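Regulator of G-protein signalling 3 isoform 1 (Homo sapiens, PDB 2F5Y) probably serves as a regulator of G-protein signalling, and through its PDZ domain is likely to bind the C-terminal tails of partner proteins. Local coordinates at residues Q6-R11 / P72-L77; A40-L45 / L77-M82. One frame throughout, in Å; residues are numbered along the deposited sequence.

Contact 1. Residues Q6-R11 / P72-L77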
loop_
_atom_site.group_PDB
_atom_site.type_symbol
_atom_site.label_atom_id
_atom_site.label_comp_id
_atom_site.label_asym_id
_atom_site.label_seq_id
_atom_site.Cartn_x
_atom_site.Cartn_y
_atom_site.Cartn_z
ATOM N N GLN A 6 1.496 -2.988 10.018
ATOM C CA GLN A 6 2.359 -3.497 8.983
ATOM C C GLN A 6 1.568 -4.552 8.200
ATOM O O GLN A 6 1.116 -5.532 8.780
ATOM C CB GLN A 6 3.596 -4.118 9.617
ATOM C CG GLN A 6 4.524 -4.787 8.627
ATOM C CD GLN A 6 5.650 -5.495 9.316
ATOM O OE1 GLN A 6 5.480 -6.611 9.810
ATOM N NE2 GLN A 6 6.807 -4.845 9.377
ATOM N N ILE A 7 1.429 -4.353 6.895
ATOM C CA ILE A 7 0.601 -5.198 6.036
ATOM C C ILE A 7 1.501 -5.836 4.975
ATOM O O ILE A 7 2.174 -5.117 4.222
ATOM C CB ILE A 7 -0.476 -4.355 5.310
ATOM C CG1 ILE A 7 -1.317 -3.543 6.306
ATOM C CG2 ILE A 7 -1.382 -5.246 4.426
ATOM C CD1 ILE A 7 -2.139 -4.371 7.268
ATOM N N THR A 8 1.500 -7.173 4.912
ATOM C CA THR A 8 2.368 -7.936 3.990
ATOM C C THR A 8 1.508 -8.525 2.868
ATOM O O THR A 8 0.650 -9.364 3.107
ATOM C CB THR A 8 3.137 -9.097 4.715
ATOM O OG1 THR A 8 4.002 -8.562 5.730
ATOM C CG2 THR A 8 3.986 -9.891 3.736
ATOM N N ILE A 9 1.746 -8.082 1.642
ATOM C CA ILE A 9 0.908 -8.466 0.525
ATOM C C ILE A 9 1.751 -9.159 -0.506
ATOM O O ILE A 9 2.544 -8.508 -1.174
ATOM C CB ILE A 9 0.271 -7.265 -0.155
ATOM C CG1 ILE A 9 -0.341 -6.324 0.881
ATOM C CG2 ILE A 9 -0.765 -7.751 -1.190
ATOM C CD1 ILE A 9 -0.630 -4.932 0.337
ATOM N N PRO A 10 1.594 -10.483 -0.638
ATOM C CA PRO A 10 2.220 -11.188 -1.761
ATOM C C PRO A 10 1.557 -10.802 -3.080
ATOM O O PRO A 10 0.373 -10.470 -3.109
ATOM C CB PRO A 10 2.005 -12.674 -1.438
ATOM C CG PRO A 10 1.544 -12.713 0.004
ATOM C CD PRO A 10 0.860 -11.393 0.252
ATOM N N ARG A 11 2.340 -10.811 -4.146
ATOM C CA ARG A 11 1.865 -10.502 -5.474
ATOM C C ARG A 11 0.872 -11.577 -5.932
ATOM O O ARG A 11 1.130 -12.775 -5.790
ATOM C CB ARG A 11 3.070 -10.417 -6.420
ATOM C CG ARG A 11 2.749 -10.234 -7.870
ATOM C CD ARG A 11 4.015 -10.040 -8.669
ATOM N NE ARG A 11 4.537 -8.680 -8.555
ATOM C CZ ARG A 11 4.066 -7.638 -9.232
ATOM N NH1 ARG A 11 4.612 -6.436 -9.068
ATOM N NH2 ARG A 11 3.045 -7.782 -10.064
ATOM N N PRO A 72 9.075 -7.791 -6.917
ATOM C CA PRO A 72 8.866 -9.120 -7.481
ATOM C C PRO A 72 7.815 -10.009 -6.816
ATOM O O PRO A 72 7.002 -10.619 -7.517
ATOM C CB PRO A 72 10.245 -9.782 -7.361
ATOM C CG PRO A 72 11.205 -8.695 -7.017
ATOM C CD PRO A 72 10.429 -7.632 -6.348
ATOM N N SER A 73 7.839 -10.112 -5.494
ATOM C CA SER A 73 7.163 -11.221 -4.825
ATOM C C SER A 73 6.113 -10.767 -3.828
ATOM O O SER A 73 5.009 -11.319 -3.770
ATOM C CB SER A 73 8.214 -12.098 -4.135
ATOM O OG SER A 73 9.215 -12.513 -5.060
ATOM N N GLU A 74 6.472 -9.765 -3.036
ATOM C CA GLU A 74 5.555 -9.182 -2.074
ATOM C C GLU A 74 6.008 -7.803 -1.638
ATOM O O GLU A 74 7.204 -7.485 -1.670
ATOM C CB GLU A 74 5.439 -10.074 -0.833
ATOM C CG GLU A 74 6.625 -10.010 0.110
ATOM C CD GLU A 74 6.454 -10.914 1.322
ATOM O OE1 GLU A 74 5.533 -11.753 1.306
ATOM O OE2 GLU A 74 7.245 -10.786 2.283
ATOM N N ILE A 75 5.036 -7.002 -1.211
ATOM C CA ILE A 75 5.314 -5.727 -0.596
ATOM C C ILE A 75 4.959 -5.837 0.880
ATOM O O ILE A 75 4.050 -6.568 1.264
ATOM C CB ILE A 75 4.527 -4.554 -1.248
ATOM C CG1 ILE A 75 3.016 -4.813 -1.243
ATOM C CG2 ILE A 75 5.029 -4.294 -2.667
ATOM C CD1 ILE A 75 2.169 -3.585 -1.673
ATOM N N ILE A 76 5.718 -5.129 1.705
ATOM C CA ILE A 76 5.385 -4.954 3.108
ATOM C C ILE A 76 5.196 -3.464 3.270
ATOM O O ILE A 76 6.139 -2.698 3.075
ATOM C CB ILE A 76 6.501 -5.427 4.037
ATOM C CG1 ILE A 76 6.908 -6.855 3.688
ATOM C CG2 ILE A 76 6.039 -5.333 5.495
ATOM C CD1 ILE A 76 8.284 -7.239 4.230
ATOM N N LEU A 77 3.969 -3.052 3.571
ATOM C CA LEU A 77 3.659 -1.644 3.760
ATOM C C LEU A 77 3.449 -1.393 5.225
ATOM O O LEU A 77 2.762 -2.159 5.885
ATOM C CB LEU A 77 2.367 -1.266 3.058
ATOM C CG LEU A 77 2.253 -1.434 1.557
ATOM C CD1 LEU A 77 0.812 -1.025 1.150
ATOM C CD2 LEU A 77 3.318 -0.588 0.840
#
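I7 and L77 face each other as an antiparallel hydrogen-bonded pair, and each takes the other's carbonyl: I7 N to L77 O is 2.8 Å, nearly straight at 175°. I9 and I75 repeat the exchange two residues on, with I75 N reaching I9 O at 2.9 Å. Beyond the strand the pairing runs one step further, because R11 N still donates to S73 O at 2.7 Å. P10, which has no N-H to give, suits the non-hydrogen-bonded place opposite E74, where its CA-H rests against S73 O. T8 and I76 form the other such pair, and I76 N, turned from this partner, is bonded to the side-chain oxygen of N52.

This is the pairing of the first and last strands of a PDZ domain, 3-10 and 74-81, whose inner face is closed by the helix 36-40 and the strand 18-21. On that face I9, I75 and L77 stand together, apolar and branched, against the buried interior. I9 and I75 lie side by side: chi1 (56°) sets I75 CG1 3.8 Å from I9 CB, and the extended chi2 carries CD1 on to I9 CD1, 3.7 Å away. L77 CD1 adds a looser touch on I9 CD1, at 4.2 Å. F16 and F18 also pack against this group.

The outer face mixes polar and apolar groups, as a partly exposed surface allows. Q6 CG lies 3.5 Å from I76 CG2, with the rest of the glutamine chain running alongside the isoleucine. T8 CG2 lies against the carboxylate of E74, while T8 OG1 rests near I76 CG2. Past the strand ends the R11 chain runs extended to CD, which lies 3.3 Å from P72 O, and bends only beyond it, at chi3; its NH1 is hydrogen-bonded to the carbonyl of C71.

Contact 2. Residues A40-L45 / L77-M82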
loop_
_atom_site.group_PDB
_atom_site.type_symbol
_atom_site.label_atom_id
_atom_site.label_comp_id
_atom_site.label_asym_id
_atom_site.label_seq_id
_atom_site.Cartn_x
_atom_site.Cartn_y
_atom_site.Cartn_z
ATOM N N ALA A 40 -4.929 -9.568 2.939
ATOM C CA ALA A 40 -3.773 -9.152 3.745
ATOM C C ALA A 40 -4.152 -8.205 4.898
ATOM O O ALA A 40 -3.452 -8.164 5.917
ATOM C CB ALA A 40 -2.694 -8.482 2.856
ATOM N N GLY A 41 -5.227 -7.431 4.727
ATOM C CA GLY A 41 -5.688 -6.485 5.757
ATOM C C GLY A 41 -5.589 -4.992 5.410
ATOM O O GLY A 41 -5.974 -4.148 6.208
ATOM N N LEU A 42 -5.098 -4.641 4.224
ATOM C CA LEU A 42 -5.120 -3.240 3.791
ATOM C C LEU A 42 -6.566 -2.741 3.711
ATOM O O LEU A 42 -7.486 -3.515 3.483
ATOM C CB LEU A 42 -4.447 -3.101 2.427
ATOM C CG LEU A 42 -3.868 -1.751 2.021
ATOM C CD1 LEU A 42 -2.696 -1.392 2.904
ATOM C CD2 LEU A 42 -3.458 -1.799 0.567
ATOM N N GLN A 43 -6.767 -1.455 3.939
ATOM C CA GLN A 43 -8.092 -0.881 3.818
ATOM C C GLN A 43 -7.997 0.569 3.397
ATOM O O GLN A 43 -6.961 1.206 3.547
ATOM C CB GLN A 43 -8.881 -1.026 5.124
ATOM C CG GLN A 43 -8.330 -0.242 6.287
ATOM C CD GLN A 43 -9.090 -0.516 7.562
ATOM O OE1 GLN A 43 -9.368 -1.664 7.886
ATOM N NE2 GLN A 43 -9.428 0.543 8.297
ATOM N N GLN A 44 -9.099 1.070 2.852
ATOM C CA GLN A 44 -9.157 2.432 2.364
ATOM C C GLN A 44 -8.877 3.422 3.494
ATOM O O GLN A 44 -9.163 3.129 4.658
ATOM C CB GLN A 44 -10.514 2.700 1.715
ATOM C CG GLN A 44 -11.673 2.694 2.670
ATOM C CD GLN A 44 -13.009 2.622 1.947
ATOM O OE1 GLN A 44 -13.326 1.622 1.293
ATOM N NE2 GLN A 44 -13.802 3.683 2.066
ATOM N N LEU A 45 -8.326 4.585 3.122
ATOM C CA LEU A 45 -7.888 5.647 4.049
ATOM C C LEU A 45 -6.548 5.359 4.719
ATOM O O LEU A 45 -5.988 6.245 5.379
ATOM C CB LEU A 45 -8.936 5.994 5.123
ATOM C CG LEU A 45 -9.975 7.084 4.842
ATOM C CD1 LEU A 45 -9.314 8.408 4.504
ATOM C CD2 LEU A 45 -10.901 6.639 3.733
ATOM N N LEU A 77 3.969 -3.052 3.571
ATOM C CA LEU A 77 3.659 -1.644 3.760
ATOM C C LEU A 77 3.449 -1.393 5.225
ATOM O O LEU A 77 2.762 -2.159 5.885
ATOM C CB LEU A 77 2.367 -1.266 3.058
ATOM C CG LEU A 77 2.253 -1.434 1.557
ATOM C CD1 LEU A 77 0.812 -1.025 1.150
ATOM C CD2 LEU A 77 3.318 -0.588 0.840
ATOM N N LEU A 78 4.045 -0.324 5.735
ATOM C CA LEU A 78 3.672 0.173 7.030
ATOM C C LEU A 78 2.679 1.315 6.805
ATOM O O LEU A 78 2.985 2.290 6.128
ATOM C CB LEU A 78 4.888 0.651 7.805
ATOM C CG LEU A 78 4.525 1.022 9.236
ATOM C CD1 LEU A 78 4.366 -0.242 10.065
ATOM C CD2 LEU A 78 5.571 1.936 9.798
ATOM N N VAL A 79 1.487 1.181 7.372
ATOM C CA VAL A 79 0.460 2.194 7.233
ATOM C C VAL A 79 0.028 2.779 8.562
ATOM O O VAL A 79 0.192 2.179 9.617
ATOM C CB VAL A 79 -0.780 1.663 6.498
ATOM C CG1 VAL A 79 -0.368 1.146 5.122
ATOM C CG2 VAL A 79 -1.473 0.591 7.309
ATOM N N TRP A 80 -0.536 3.972 8.457
ATOM C CA TRP A 80 -1.098 4.718 9.558
ATOM C C TRP A 80 -2.594 4.777 9.293
ATOM O O TRP A 80 -3.009 5.219 8.213
ATOM C CB TRP A 80 -0.480 6.119 9.521
ATOM C CG TRP A 80 -0.522 6.900 10.778
ATOM C CD1 TRP A 80 -0.183 6.476 12.035
ATOM C CD2 TRP A 80 -0.888 8.280 10.902
ATOM N NE1 TRP A 80 -0.337 7.507 12.935
ATOM C CE2 TRP A 80 -0.762 8.626 12.266
ATOM C CE3 TRP A 80 -1.319 9.257 9.990
ATOM C CZ2 TRP A 80 -1.044 9.916 12.742
ATOM C CZ3 TRP A 80 -1.598 10.536 10.456
ATOM C CH2 TRP A 80 -1.467 10.853 11.824
ATOM N N ARG A 81 -3.402 4.314 10.242
ATOM C CA ARG A 81 -4.867 4.338 10.074
ATOM C C ARG A 81 -5.622 4.766 11.318
ATOM O O ARG A 81 -5.139 4.624 12.437
ATOM C CB ARG A 81 -5.405 2.970 9.607
ATOM C CG ARG A 81 -5.498 1.890 10.675
ATOM C CD ARG A 81 -6.188 0.577 10.204
ATOM N NE ARG A 81 -5.577 -0.017 9.007
ATOM C CZ ARG A 81 -5.538 -1.323 8.712
ATOM N NH1 ARG A 81 -6.039 -2.253 9.519
ATOM N NH2 ARG A 81 -4.967 -1.704 7.581
ATOM N N MET A 82 -6.832 5.265 11.102
ATOM C CA MET A 82 -7.753 5.564 12.180
ATOM C C MET A 82 -8.467 4.286 12.610
ATOM O O MET A 82 -9.158 3.673 11.810
ATOM C CB MET A 82 -8.779 6.581 11.703
ATOM C CG MET A 82 -9.822 6.957 12.746
ATOM S SD MET A 82 -9.049 7.756 14.159
HETATM O O HOH W 1 -7.498 5.458 8.345
HETATM O O HOH W 2 -4.612 7.234 7.560
#
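The carboxamide of Q43 lies flat on one face of the R81 guanidinium, the two planes only 2° apart and Q43 CD 3.7 Å above its centre. The glutamine suits this place because its amide is flat and polar, able to cover the cation while its chain, extended beyond CG, crosses the arginine at about a right angle. At the edge of the guanidinium sits G41 O, to which R81 NH2 donates a hydrogen bond of 3.0 Å. That bond is bent, at 141° about the hydrogen, with the oxygen tilted out of the guanidinium plane. R81 NH2 also forms a salt bridge with D46, whose carboxylate accepts the N-H of Q43 as well, so one acid ties together both members of the stack. An alanine in place of R81 would probably leave D46 without its cationic mate, G41 O without this donor and the Q43 amide free to turn.

G41 ends the helix 36-40 in a Schellman motif; at its positive phi (114°) any side chain would collide with the carbonyl oxygen of A40, a conformation that suits glycine. The apolar part of the contact belongs to L42, whose CD1 lies 3.9 Å from L77 CD1 and 4.1 Å from V79 CG1. Farther along, two waters bridge the backbones. One donates to both L45 O, at 2.8 Å, and W80 O; the other accepts from M82 N at 2.8 Å and reaches L45 O only weakly.

The connection between helix 36-40 and strand 47-51 is thus laid over the second half of strand 74-81. L42 also packs on V28 and V31 of strand 27-31, while R81 leans on R5 and I7 of strand 3-10.

The two contacts have centres about 12 Å apart and lie along one strand, 74-81, with L77 as their common residue. Contact 1 joins its first half to strand 3-10, its neighbour in the four-stranded antiparallel sheet; contact 2 sets residues 40-45 against its second half. In chain order the segments come as 6-11, 40-45, 72-77 and 77-82, so the two pairings interleave. The contacts also meet directly, since A40 packs on I7 and I9 while I7 CG2 lies 3.8 Å from L42 N. The last strand of the PDZ domain thus brings the start of the chain and the connection after helix 36-40 together in one compact unit.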